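Local coordinates for endonuclease NucS (Thermococcus kodakarensis KOD1, PDB 5GKE), which is a mismatch restriction endonuclease that binds double-stranded DNA and probably cleaves single-stranded ends of branched DNA structures as well, at residues P148-L153 with V164-R169; G210-P215 with L230-L235; R89-L94 with E106-E111; L31-R36 with Y113-F118; A35-H40 with G52-I57. The protein carries 1 engineered substitution. All blocks are in the same frame, centred on the assembly; numbering follows the deposited sequence.

Interaction 1 (P148-L153 with V164-R169); sequences PGFKPL and VAVLGR. Engineered in segment 164-169: A165 (natural residue Asp).
F150 lies against the end of strand 166-169, its CG anti to the backbone N (chi1 171°). CB leads to CG, which is 4.1 Å from R169 O; one atom further, CD1 comes to 3.3 Å from R169 O, an oblique approach to the ring. CE1 passes G168 CA, and CZ ends with V166 CG1 at the ring's edge, 4.4 Å away. I139, P143 and V176 also touch the ring. An alanine at F150 would probably open a gap between V166, V176 and I139 of helix 132-141. Beside the ring, K151 N donates to R169 O over 2.9 Å and K151 O accepts from R169 N, while L153 N reaches L167 O at 2.7 Å. G168, lacking a side chain, lets K151 O come within 3.1 Å of its CA. The L153 and R169 side chains slant past each other, L153 CD1 3.7 Å from R169 CG. Strands 151-158 and 163-169 form an antiparallel beta hairpin at the margin of the mixed sheet in the PDDEXK-type nuclease domain.

Interaction 2 (G210-P215 with L230-L235); sequences GILVAP and LEFRKL
G210 and E231 begin a ladder of backbone hydrogen bonds that passes from one strand to the other: E231 N to G210 O, L212 N to E231 O (2.9 Å), R233 N to L212 O and L235 N to A214 O (2.8 Å). The intervening bond from A214 N to R233 O is weak. CA-H...O contacts accompany the ladder, the shortest from K234 CA to A214 O at 3.2 Å. This parallel pairing closes a beta-alpha-beta unit in which helix 219-227 connects strand 208-214 to strand 231-234, an outermost strand of the nuclease domain's mixed sheet. Apolar contacts divide between its faces. V213 CG1, anti to the backbone N (chi1 -179°), meets L235 CB at 3.6 Å, the two side chains lying side by side and pointing the same way. On the face of L212 and A214, F232 CD1 is 4.5 Å from L212 CG and CE1 touches A214 CB, while L225 backs both L212 and F232. Among charged groups, E231 OE1 pairs with R209, whereas E231 OE2 makes a long salt bridge with R233 NH2 (3.9 Å).

Interaction 3 (R89-L94 with E106-E111); sequences RENPVL and EVELEE
L94 and L109 meet in the apolar centre, where their CD1 atoms lie 4.1 Å apart and the side chains slant across each other. L94 CB packs against V107 CB at 4.0 Å, and P92 CB touches L109 CD1. I56 of strand 52-58 lies against L94, V107 and L109. Around this core the hairpin of strands 92-98 and 103-109 is held by L109 N to P92 O, L94 N to V107 O and V107 N to L94 O (2.7 Å). Further out, N91 ND2 donates to the anti lone pair of E108 OE2 over 3.1 Å, nearly in its own amide plane, while V93 CG2 rests on E108 CA. At the edge R89, extended from CG to NE, grips E106 OE2 end-on with NH1 (3.0 Å) and NH2 (3.1 Å). Both approach from the same face of the carboxylate, and OE2 lies in the guanidinium plane; V93 CG1 lies over one guanidinium face, toward its rim. An alanine at R89 would probably leave E106 OE2 without its two donors and charge partner, and take away the group packed on V93 CG1. R89 NH2 also pairs with E87 of strand 86-88, and a guanidinium shared with E106 would probably ease repulsion between the two carboxylates.

Interaction 4 (L31-R36 with Y113-F118); sequences LTIFAR and YMVSVF
F34 and M114 make the close-packed part of the contact on one face of the sheet. M114 CE lies over a face of the F34 ring, 3.9 Å from its centroid and 20° off the ring normal, a CH-pi contact. M114 SD stands obliquely at 4.4 Å from the same centroid, a Met-aromatic contact. The M114 chain bends at chi3 (84°), which sets CE over the ring rim. F118 of the second subunit stacks with F34, so this side of the sheet, with F34 and M114, is buried at the dimer interface. S116 adds a second grip beside it: its OG, placed between the backbone N and the carbonyl carbon (chi1 68°), donates to T32 O at 3.2 Å, an oxygen that also takes S116 N. On the other face L31 CD1 meets V115 CG2 at 4.0 Å, under L20 and V21 of helix 14-27.

The end at Y113 and R36, by contrast, is partly exposed and more polar. Y113 CE2 comes to 3.4 Å from R36 N, obliquely to the ring, and Y113 OH, 3.5 Å from R36 CB, hydrogen-bonds D53 instead of R36. R36 turns its own charge to E111. Here Y113 N and M114 N both donate to F34 O, at 2.8 Å and 3.2 Å respectively. Y113 and M114 facing one residue, F34, is a classic beta bulge in the antiparallel sheet of the PH-like N-terminal domain.

Interaction 5 (A35-H40 with G52-I57); sequences ARCKVH and GDRVII
A35 and R54 form a hydrogen-bonded antiparallel pair, with R54 N to A35 O at 2.9 Å and A35 N to R54 O at 3.1 Å. C37 and G52 repeat the pattern through C37 N to G52 O and G52 N to C37 O, joining strands 30-42 and 52-58 in the antiparallel sheet of the PH-like domain. The short segments run 102° apart, and pairing between them ends at C37 and G52. Beyond the backbone, the charged ends look outside the pair: R54 NE makes a salt bridge with D122 of the second subunit, R54 NH1 donates to G50 O, and D53 OD2 meets K5 of the second subunit. The R54 guanidinium has G52 CA over its centre, 3.4 Å above the plane; G52 has no side chain to meet R54 NH2, so the group can sit this close. D53 OD1, bonded to Y113, also touches R36 CG at 3.3 Å. In the packing that remains, the bend at chi2 (106°) places R54 CD 3.6 Å from C37 SG, which lies 4.2 Å from I56 CD1.

The five contacts fall into two groups, one in each domain. Interactions 3, 4 and 5 share the antiparallel sheet of the N-terminal domain, with centres about 9 to 13 Å apart. Interactions 4 and 5 start from the same part of strand 30-42, a neighbour of strand 103-109; interaction 5 closes before interaction 3 opens, and interaction 4 spans both. R36 ties them together through E111. Interactions 1 and then 2 follow in the C-terminal mixed sheet, centres about 13 Å apart; their V166 and L212 side chains are about 9 and 8 Å from the bound magnesium ion. Between groups centres are about 47 to 58 Å apart. Interactions 4 and 5 meet the second subunit, so part of the dimer interface is N-terminal.

Interaction 1 (P148-L153 with V164-R169)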
# COMPACT_ATOMS: atom_id res chain seq x y z
N PRO A 148 9.75 -35.29 3.16
CA PRO A 148 9.17 -36.52 2.61
C PRO A 148 7.98 -37.00 3.43
O PRO A 148 7.99 -36.88 4.65
CB PRO A 148 10.32 -37.53 2.68
CG PRO A 148 11.56 -36.71 2.80
CD PRO A 148 11.15 -35.50 3.59
N GLY A 149 6.97 -37.53 2.76
CA GLY A 149 5.79 -38.02 3.45
C GLY A 149 4.90 -36.90 3.93
O GLY A 149 4.06 -37.10 4.81
N PHE A 150 5.08 -35.71 3.36
CA PHE A 150 4.19 -34.60 3.66
C PHE A 150 3.03 -34.60 2.68
O PHE A 150 3.23 -34.56 1.47
CB PHE A 150 4.91 -33.25 3.62
CG PHE A 150 3.97 -32.08 3.71
CD1 PHE A 150 3.26 -31.82 4.88
CD2 PHE A 150 3.75 -31.26 2.61
CE1 PHE A 150 2.38 -30.76 4.96
CE2 PHE A 150 2.86 -30.19 2.69
CZ PHE A 150 2.18 -29.94 3.86
N LYS A 151 1.82 -34.65 3.22
CA LYS A 151 0.62 -34.69 2.41
C LYS A 151 -0.20 -33.43 2.64
O LYS A 151 -0.85 -33.28 3.68
CB LYS A 151 -0.19 -35.95 2.74
CG LYS A 151 -1.30 -36.29 1.75
CD LYS A 151 -1.65 -37.77 1.81
CE LYS A 151 -2.78 -38.14 0.85
NZ LYS A 151 -4.15 -38.05 1.47
N PRO A 152 -0.17 -32.51 1.66
CA PRO A 152 -0.98 -31.29 1.69
C PRO A 152 -2.44 -31.56 1.36
O PRO A 152 -2.72 -32.34 0.45
CB PRO A 152 -0.32 -30.42 0.62
CG PRO A 152 0.26 -31.39 -0.34
CD PRO A 152 0.70 -32.57 0.48
N LEU A 153 -3.35 -30.88 2.05
CA LEU A 153 -4.79 -31.16 1.97
C LEU A 153 -5.58 -29.92 1.61
O LEU A 153 -6.45 -29.96 0.75
CB LEU A 153 -5.33 -31.76 3.27
CG LEU A 153 -4.61 -33.03 3.72
CD1 LEU A 153 -5.16 -33.51 5.04
CD2 LEU A 153 -4.71 -34.10 2.65
N VAL A 164 -5.74 -20.32 7.19
CA VAL A 164 -4.46 -21.00 7.11
C VAL A 164 -4.00 -21.12 5.65
O VAL A 164 -4.82 -21.30 4.77
CB VAL A 164 -4.58 -22.40 7.76
CG1 VAL A 164 -3.42 -23.30 7.38
CG2 VAL A 164 -4.66 -22.25 9.25
N ALA A 165 -2.69 -21.01 5.39
CA ALA A 165 -2.20 -21.02 4.01
C ALA A 165 -2.30 -22.43 3.41
O ALA A 165 -3.01 -22.66 2.43
CB ALA A 165 -0.74 -20.51 3.94
N VAL A 166 -1.56 -23.36 4.00
CA VAL A 166 -1.63 -24.75 3.61
C VAL A 166 -1.81 -25.64 4.86
O VAL A 166 -1.18 -25.43 5.90
CB VAL A 166 -0.38 -25.16 2.82
CG1 VAL A 166 -0.37 -26.66 2.54
CG2 VAL A 166 -0.32 -24.36 1.52
N LEU A 167 -2.70 -26.61 4.75
CA LEU A 167 -2.96 -27.51 5.86
C LEU A 167 -2.81 -28.95 5.37
O LEU A 167 -3.29 -29.29 4.29
CB LEU A 167 -4.34 -27.25 6.44
CG LEU A 167 -4.71 -27.86 7.79
CD1 LEU A 167 -3.76 -27.42 8.87
CD2 LEU A 167 -6.12 -27.46 8.14
N GLY A 168 -2.15 -29.78 6.16
CA GLY A 168 -1.85 -31.14 5.75
C GLY A 168 -1.45 -32.06 6.89
O GLY A 168 -1.70 -31.76 8.07
N ARG A 169 -0.86 -33.20 6.54
CA ARG A 169 -0.33 -34.13 7.53
C ARG A 169 1.11 -34.50 7.21
O ARG A 169 1.53 -34.41 6.05
CB ARG A 169 -1.18 -35.41 7.61
CG ARG A 169 -2.60 -35.29 7.10
CD ARG A 169 -3.35 -36.62 7.23
NE ARG A 169 -3.60 -36.99 8.63
CZ ARG A 169 -2.89 -37.88 9.32
NH1 ARG A 169 -1.88 -38.53 8.76
NH2 ARG A 169 -3.21 -38.13 10.58

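Interaction 2 (G210-P215 with L230-L235)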
# COMPACT_ATOMS: atom_id res chain seq x y z
N GLY A 210 3.66 -26.65 13.44
CA GLY A 210 3.72 -25.47 12.59
C GLY A 210 5.01 -25.35 11.80
O GLY A 210 6.10 -25.58 12.32
N ILE A 211 4.91 -24.89 10.56
CA ILE A 211 6.11 -24.70 9.77
C ILE A 211 6.04 -23.37 9.04
O ILE A 211 5.10 -23.11 8.29
CB ILE A 211 6.32 -25.81 8.74
CG1 ILE A 211 6.30 -27.19 9.40
CG2 ILE A 211 7.64 -25.60 8.00
CD1 ILE A 211 6.75 -28.30 8.46
N LEU A 212 7.04 -22.54 9.27
CA LEU A 212 7.17 -21.30 8.53
C LEU A 212 7.97 -21.58 7.27
O LEU A 212 9.04 -22.18 7.33
CB LEU A 212 7.83 -20.20 9.37
CG LEU A 212 8.03 -18.84 8.69
CD1 LEU A 212 6.76 -18.34 8.05
CD2 LEU A 212 8.48 -17.86 9.72
N VAL A 213 7.43 -21.19 6.14
CA VAL A 213 8.07 -21.49 4.88
C VAL A 213 8.33 -20.16 4.18
O VAL A 213 7.40 -19.47 3.76
CB VAL A 213 7.19 -22.44 4.02
CG1 VAL A 213 7.85 -22.78 2.71
CG2 VAL A 213 6.88 -23.71 4.80
N ALA A 214 9.60 -19.80 4.07
CA ALA A 214 9.97 -18.53 3.48
C ALA A 214 11.41 -18.62 2.97
O ALA A 214 12.07 -19.63 3.20
CB ALA A 214 9.82 -17.41 4.51
N PRO A 215 11.88 -17.60 2.26
CA PRO A 215 13.30 -17.65 1.88
C PRO A 215 14.28 -17.38 3.04
O PRO A 215 15.45 -17.74 2.92
CB PRO A 215 13.41 -16.56 0.79
CG PRO A 215 12.16 -15.75 0.89
CD PRO A 215 11.11 -16.64 1.45
N LEU A 230 8.50 -23.97 16.93
CA LEU A 230 7.93 -23.99 15.59
C LEU A 230 9.06 -24.18 14.60
O LEU A 230 10.22 -23.92 14.93
CB LEU A 230 7.14 -22.71 15.31
CG LEU A 230 5.81 -22.60 16.08
CD1 LEU A 230 5.14 -21.28 15.83
CD2 LEU A 230 4.89 -23.71 15.66
N GLU A 231 8.76 -24.71 13.41
CA GLU A 231 9.83 -25.05 12.47
C GLU A 231 9.96 -24.06 11.31
O GLU A 231 9.13 -23.18 11.14
CB GLU A 231 9.60 -26.45 11.93
CG GLU A 231 9.53 -27.52 13.00
CD GLU A 231 8.96 -28.82 12.47
OE1 GLU A 231 7.92 -29.27 13.01
OE2 GLU A 231 9.54 -29.39 11.51
N PHE A 232 10.99 -24.27 10.50
CA PHE A 232 11.28 -23.43 9.36
C PHE A 232 11.80 -24.27 8.20
O PHE A 232 12.65 -25.13 8.39
CB PHE A 232 12.30 -22.35 9.72
CG PHE A 232 12.83 -21.57 8.54
CD1 PHE A 232 12.18 -20.43 8.09
CD2 PHE A 232 13.99 -21.97 7.88
CE1 PHE A 232 12.68 -19.72 7.00
CE2 PHE A 232 14.49 -21.26 6.80
CZ PHE A 232 13.83 -20.13 6.36
N ARG A 233 11.29 -24.00 7.01
CA ARG A 233 11.82 -24.59 5.79
C ARG A 233 12.09 -23.46 4.80
O ARG A 233 11.20 -22.67 4.49
CB ARG A 233 10.86 -25.61 5.18
CG ARG A 233 11.52 -26.54 4.12
CD ARG A 233 12.27 -27.69 4.81
NE ARG A 233 11.70 -27.96 6.13
CZ ARG A 233 12.18 -28.85 7.01
NH1 ARG A 233 13.26 -29.57 6.71
NH2 ARG A 233 11.57 -29.01 8.18
N LYS A 234 13.34 -23.36 4.33
CA LYS A 234 13.71 -22.36 3.35
C LYS A 234 13.10 -22.68 2.00
O LYS A 234 13.28 -23.78 1.47
CB LYS A 234 15.24 -22.27 3.22
CG LYS A 234 15.75 -21.35 2.11
CD LYS A 234 17.20 -20.88 2.38
CE LYS A 234 17.32 -20.26 3.78
NZ LYS A 234 18.68 -19.76 4.13
N LEU A 235 12.32 -21.75 1.46
CA LEU A 235 11.79 -21.90 0.11
C LEU A 235 11.65 -20.53 -0.57
O LEU A 235 11.11 -19.59 0.01
CB LEU A 235 10.44 -22.61 0.16
CG LEU A 235 9.91 -23.11 -1.18
CD1 LEU A 235 10.76 -24.26 -1.67
CD2 LEU A 235 8.46 -23.54 -1.03

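Interaction 3 (R89-L94 with E106-E111)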
# COMPACT_ATOMS: atom_id res chain seq x y z
N ARG A 89 -15.99 27.94 -8.04
CA ARG A 89 -15.97 28.75 -6.83
C ARG A 89 -15.03 29.89 -7.17
O ARG A 89 -14.80 30.16 -8.34
CB ARG A 89 -15.50 27.96 -5.61
CG ARG A 89 -16.35 26.73 -5.32
CD ARG A 89 -15.95 26.04 -4.02
NE ARG A 89 -16.61 24.73 -3.91
CZ ARG A 89 -16.22 23.75 -3.09
NH1 ARG A 89 -15.16 23.92 -2.30
NH2 ARG A 89 -16.88 22.60 -3.08
N GLU A 90 -14.56 30.60 -6.15
CA GLU A 90 -13.52 31.61 -6.35
C GLU A 90 -12.41 31.07 -7.27
O GLU A 90 -11.91 31.78 -8.14
CB GLU A 90 -12.94 32.05 -5.00
CG GLU A 90 -12.72 30.91 -3.97
CD GLU A 90 -14.01 30.38 -3.32
OE1 GLU A 90 -15.11 30.85 -3.68
OE2 GLU A 90 -13.91 29.48 -2.46
N ASN A 91 -12.05 29.80 -7.08
CA ASN A 91 -11.24 29.05 -8.03
C ASN A 91 -11.97 27.77 -8.42
O ASN A 91 -12.87 27.33 -7.71
CB ASN A 91 -9.88 28.71 -7.44
CG ASN A 91 -8.94 29.88 -7.46
OD1 ASN A 91 -8.70 30.50 -8.52
ND2 ASN A 91 -8.37 30.20 -6.30
N PRO A 92 -11.61 27.17 -9.55
CA PRO A 92 -12.24 25.87 -9.83
C PRO A 92 -11.84 24.86 -8.76
O PRO A 92 -10.73 24.93 -8.25
CB PRO A 92 -11.66 25.48 -11.20
CG PRO A 92 -11.03 26.73 -11.74
CD PRO A 92 -10.60 27.53 -10.55
N VAL A 93 -12.73 23.95 -8.40
CA VAL A 93 -12.40 22.98 -7.36
C VAL A 93 -12.86 21.60 -7.80
O VAL A 93 -14.02 21.41 -8.15
CB VAL A 93 -13.05 23.36 -6.00
CG1 VAL A 93 -12.79 22.30 -4.96
CG2 VAL A 93 -12.52 24.70 -5.53
N LEU A 94 -11.91 20.67 -7.84
CA LEU A 94 -12.21 19.26 -8.07
C LEU A 94 -12.68 18.61 -6.77
O LEU A 94 -12.03 18.77 -5.74
CB LEU A 94 -10.97 18.55 -8.60
CG LEU A 94 -10.82 18.22 -10.08
CD1 LEU A 94 -11.42 19.27 -10.96
CD2 LEU A 94 -9.36 18.02 -10.39
N GLU A 106 -11.04 17.63 -1.60
CA GLU A 106 -11.21 18.85 -2.39
C GLU A 106 -9.89 19.35 -2.96
O GLU A 106 -8.93 19.58 -2.21
CB GLU A 106 -11.85 19.95 -1.55
CG GLU A 106 -13.35 19.79 -1.40
CD GLU A 106 -13.98 20.96 -0.69
OE1 GLU A 106 -13.27 21.63 0.10
OE2 GLU A 106 -15.18 21.22 -0.92
N VAL A 107 -9.84 19.52 -4.28
CA VAL A 107 -8.64 20.10 -4.87
C VAL A 107 -8.94 21.46 -5.48
O VAL A 107 -9.57 21.57 -6.53
CB VAL A 107 -8.03 19.21 -5.96
CG1 VAL A 107 -6.76 19.84 -6.49
CG2 VAL A 107 -7.74 17.84 -5.40
N GLU A 108 -8.45 22.50 -4.80
CA GLU A 108 -8.61 23.87 -5.25
C GLU A 108 -7.57 24.18 -6.32
O GLU A 108 -6.38 24.19 -6.04
CB GLU A 108 -8.47 24.84 -4.08
CG GLU A 108 -8.81 26.28 -4.45
CD GLU A 108 -8.45 27.28 -3.36
OE1 GLU A 108 -8.24 26.86 -2.19
OE2 GLU A 108 -8.37 28.49 -3.67
N LEU A 109 -8.01 24.49 -7.53
CA LEU A 109 -7.06 24.75 -8.60
C LEU A 109 -6.77 26.24 -8.65
O LEU A 109 -7.61 27.01 -9.10
CB LEU A 109 -7.61 24.25 -9.92
CG LEU A 109 -7.99 22.78 -9.93
CD1 LEU A 109 -8.76 22.42 -11.19
CD2 LEU A 109 -6.74 21.93 -9.82
N GLU A 110 -5.59 26.63 -8.20
CA GLU A 110 -5.24 28.04 -8.16
C GLU A 110 -4.73 28.53 -9.51
O GLU A 110 -5.06 29.62 -9.94
CB GLU A 110 -4.20 28.30 -7.08
CG GLU A 110 -4.70 27.97 -5.70
CD GLU A 110 -3.65 28.16 -4.65
OE1 GLU A 110 -2.52 27.64 -4.83
OE2 GLU A 110 -3.96 28.82 -3.63
N GLU A 111 -3.87 27.73 -10.14
CA GLU A 111 -3.48 27.96 -11.53
C GLU A 111 -3.32 26.66 -12.29
O GLU A 111 -2.50 25.82 -11.93
CB GLU A 111 -2.18 28.76 -11.57
CG GLU A 111 -1.69 29.07 -12.97
CD GLU A 111 -0.50 30.01 -12.95
OE1 GLU A 111 -0.07 30.40 -11.84
OE2 GLU A 111 0.01 30.36 -14.05

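Interaction 4 (L31-R36 with Y113-F118)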
# COMPACT_ATOMS: atom_id res chain seq x y z
N LEU A 31 -8.09 11.83 -17.10
CA LEU A 31 -7.86 13.24 -16.92
C LEU A 31 -6.52 13.41 -16.25
O LEU A 31 -6.23 12.73 -15.25
CB LEU A 31 -8.97 13.88 -16.10
CG LEU A 31 -8.93 15.40 -16.03
CD1 LEU A 31 -9.19 15.95 -17.41
CD2 LEU A 31 -9.97 15.89 -15.04
N THR A 32 -5.69 14.28 -16.81
CA THR A 32 -4.44 14.65 -16.17
C THR A 32 -4.34 16.16 -16.11
O THR A 32 -4.57 16.84 -17.10
CB THR A 32 -3.22 14.06 -16.90
OG1 THR A 32 -3.32 12.64 -16.93
CG2 THR A 32 -1.94 14.43 -16.19
N ILE A 33 -3.99 16.67 -14.94
CA ILE A 33 -3.86 18.09 -14.71
C ILE A 33 -2.54 18.42 -14.01
O ILE A 33 -2.18 17.79 -13.02
CB ILE A 33 -5.04 18.61 -13.86
CG1 ILE A 33 -6.34 18.53 -14.66
CG2 ILE A 33 -4.77 20.02 -13.34
CD1 ILE A 33 -7.57 18.85 -13.84
N PHE A 34 -1.80 19.38 -14.56
CA PHE A 34 -0.66 19.97 -13.85
C PHE A 34 -1.15 21.30 -13.30
O PHE A 34 -1.65 22.12 -14.06
CB PHE A 34 0.56 20.18 -14.75
CG PHE A 34 1.01 18.95 -15.51
CD1 PHE A 34 1.74 19.09 -16.69
CD2 PHE A 34 0.76 17.68 -15.05
CE1 PHE A 34 2.18 17.98 -17.39
CE2 PHE A 34 1.20 16.56 -15.75
CZ PHE A 34 1.91 16.71 -16.92
N ALA A 35 -1.02 21.52 -12.00
CA ALA A 35 -1.59 22.72 -11.43
C ALA A 35 -0.92 23.14 -10.14
O ALA A 35 -0.34 22.31 -9.44
CB ALA A 35 -3.08 22.52 -11.18
N ARG A 36 -1.01 24.42 -9.82
CA ARG A 36 -0.76 24.86 -8.47
C ARG A 36 -2.07 24.68 -7.71
O ARG A 36 -3.12 25.13 -8.16
CB ARG A 36 -0.30 26.31 -8.41
CG ARG A 36 0.47 26.63 -7.14
CD ARG A 36 0.39 28.09 -6.78
NE ARG A 36 0.41 28.91 -7.98
CZ ARG A 36 -0.45 29.90 -8.21
NH1 ARG A 36 -1.38 30.20 -7.31
NH2 ARG A 36 -0.36 30.59 -9.34
N TYR A 113 -1.76 24.76 -15.12
CA TYR A 113 -0.73 24.88 -16.16
C TYR A 113 -1.05 24.02 -17.37
O TYR A 113 -0.73 24.37 -18.50
CB TYR A 113 0.64 24.48 -15.62
CG TYR A 113 1.04 25.12 -14.32
CD1 TYR A 113 1.29 26.49 -14.24
CD2 TYR A 113 1.21 24.35 -13.16
CE1 TYR A 113 1.68 27.08 -13.04
CE2 TYR A 113 1.60 24.94 -11.97
CZ TYR A 113 1.83 26.30 -11.92
OH TYR A 113 2.21 26.89 -10.74
N MET A 114 -1.64 22.87 -17.12
CA MET A 114 -2.04 22.02 -18.23
C MET A 114 -3.24 21.18 -17.83
O MET A 114 -3.38 20.79 -16.67
CB MET A 114 -0.88 21.12 -18.67
CG MET A 114 -1.13 20.39 -19.98
SD MET A 114 -0.02 18.99 -20.21
CE MET A 114 -0.93 17.74 -19.28
N VAL A 115 -4.11 20.90 -18.80
CA VAL A 115 -5.16 19.92 -18.64
C VAL A 115 -5.14 19.03 -19.87
O VAL A 115 -4.89 19.49 -20.97
CB VAL A 115 -6.55 20.57 -18.45
CG1 VAL A 115 -6.83 21.58 -19.55
CG2 VAL A 115 -7.64 19.52 -18.43
N SER A 116 -5.39 17.74 -19.68
CA SER A 116 -5.31 16.82 -20.80
C SER A 116 -6.31 15.70 -20.66
O SER A 116 -6.65 15.25 -19.55
CB SER A 116 -3.90 16.22 -20.91
OG SER A 116 -3.62 15.38 -19.80
N VAL A 117 -6.79 15.25 -21.81
CA VAL A 117 -7.72 14.14 -21.85
C VAL A 117 -7.07 13.04 -22.65
O VAL A 117 -6.66 13.24 -23.79
CB VAL A 117 -9.06 14.56 -22.48
CG1 VAL A 117 -9.93 13.35 -22.73
CG2 VAL A 117 -9.76 15.55 -21.58
N PHE A 118 -6.97 11.87 -22.04
CA PHE A 118 -6.29 10.76 -22.66
C PHE A 118 -7.28 9.62 -22.80
O PHE A 118 -7.65 8.99 -21.82
CB PHE A 118 -5.06 10.36 -21.82
CG PHE A 118 -4.28 9.19 -22.37
CD1 PHE A 118 -4.34 8.83 -23.70
CD2 PHE A 118 -3.46 8.44 -21.52
CE1 PHE A 118 -3.60 7.75 -24.17
CE2 PHE A 118 -2.73 7.38 -22.00
CZ PHE A 118 -2.80 7.03 -23.32

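Interaction 5 (A35-H40 with G52-I57)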
# COMPACT_ATOMS: atom_id res chain seq x y z
N ALA A 35 -1.02 21.52 -12.00
CA ALA A 35 -1.59 22.72 -11.43
C ALA A 35 -0.92 23.14 -10.14
O ALA A 35 -0.34 22.31 -9.44
CB ALA A 35 -3.08 22.52 -11.18
N ARG A 36 -1.01 24.42 -9.82
CA ARG A 36 -0.76 24.86 -8.47
C ARG A 36 -2.07 24.68 -7.71
O ARG A 36 -3.12 25.13 -8.16
CB ARG A 36 -0.30 26.31 -8.41
CG ARG A 36 0.47 26.63 -7.14
CD ARG A 36 0.39 28.09 -6.78
NE ARG A 36 0.41 28.91 -7.98
CZ ARG A 36 -0.45 29.90 -8.21
NH1 ARG A 36 -1.38 30.20 -7.31
NH2 ARG A 36 -0.36 30.59 -9.34
N CYS A 37 -2.01 24.03 -6.56
CA CYS A 37 -3.24 23.74 -5.85
C CYS A 37 -3.09 23.66 -4.34
O CYS A 37 -1.99 23.61 -3.80
CB CYS A 37 -3.84 22.44 -6.37
SG CYS A 37 -2.81 21.00 -6.18
N LYS A 38 -4.24 23.68 -3.67
CA LYS A 38 -4.37 23.32 -2.27
C LYS A 38 -5.25 22.06 -2.18
O LYS A 38 -6.14 21.87 -3.03
CB LYS A 38 -4.98 24.46 -1.46
CG LYS A 38 -4.14 25.73 -1.34
CD LYS A 38 -5.01 26.82 -0.73
CE LYS A 38 -4.23 28.06 -0.35
NZ LYS A 38 -5.17 29.07 0.20
N VAL A 39 -5.03 21.21 -1.19
CA VAL A 39 -5.83 20.00 -1.08
C VAL A 39 -6.42 19.84 0.32
O VAL A 39 -5.73 19.92 1.33
CB VAL A 39 -5.01 18.74 -1.44
CG1 VAL A 39 -5.92 17.50 -1.43
CG2 VAL A 39 -4.37 18.90 -2.81
N HIS A 40 -7.73 19.61 0.36
CA HIS A 40 -8.42 19.47 1.63
C HIS A 40 -9.06 18.09 1.62
O HIS A 40 -9.78 17.75 0.68
CB HIS A 40 -9.44 20.60 1.81
CG HIS A 40 -8.96 21.93 1.32
ND1 HIS A 40 -8.07 22.70 2.04
CD2 HIS A 40 -9.22 22.62 0.18
CE1 HIS A 40 -7.80 23.81 1.36
NE2 HIS A 40 -8.49 23.78 0.23
N GLY A 52 0.99 24.41 -3.92
CA GLY A 52 2.14 23.74 -4.50
C GLY A 52 1.76 23.11 -5.82
O GLY A 52 0.57 22.89 -6.11
N ASP A 53 2.76 22.84 -6.64
CA ASP A 53 2.51 22.24 -7.94
C ASP A 53 2.42 20.74 -7.82
O ASP A 53 3.27 20.11 -7.19
CB ASP A 53 3.60 22.62 -8.93
CG ASP A 53 3.68 24.11 -9.17
OD1 ASP A 53 2.71 24.83 -8.85
OD2 ASP A 53 4.72 24.55 -9.68
N ARG A 54 1.39 20.16 -8.44
CA ARG A 54 1.23 18.72 -8.43
C ARG A 54 0.65 18.21 -9.74
O ARG A 54 0.05 18.96 -10.51
CB ARG A 54 0.32 18.27 -7.26
CG ARG A 54 0.93 18.44 -5.89
CD ARG A 54 0.32 19.61 -5.14
NE ARG A 54 1.18 20.07 -4.06
CZ ARG A 54 0.80 20.91 -3.09
NH1 ARG A 54 -0.45 21.35 -3.05
NH2 ARG A 54 1.67 21.29 -2.15
N VAL A 55 0.86 16.93 -9.98
CA VAL A 55 0.17 16.20 -11.01
C VAL A 55 -1.08 15.57 -10.42
O VAL A 55 -1.01 14.89 -9.40
CB VAL A 55 1.04 15.09 -11.60
CG1 VAL A 55 0.24 14.32 -12.62
CG2 VAL A 55 2.32 15.68 -12.19
N ILE A 56 -2.21 15.79 -11.08
CA ILE A 56 -3.50 15.30 -10.63
C ILE A 56 -4.06 14.35 -11.67
O ILE A 56 -4.07 14.66 -12.86
CB ILE A 56 -4.47 16.46 -10.40
CG1 ILE A 56 -3.97 17.33 -9.24
CG2 ILE A 56 -5.88 15.95 -10.13
CD1 ILE A 56 -4.48 18.76 -9.25
N ILE A 57 -4.48 13.17 -11.25
CA ILE A 57 -5.02 12.20 -12.18
C ILE A 57 -6.39 11.72 -11.74
O ILE A 57 -6.59 11.38 -10.58
CB ILE A 57 -4.10 10.99 -12.34
CG1 ILE A 57 -2.81 11.41 -13.05
CG2 ILE A 57 -4.79 9.87 -13.12
CD1 ILE A 57 -1.83 10.29 -13.18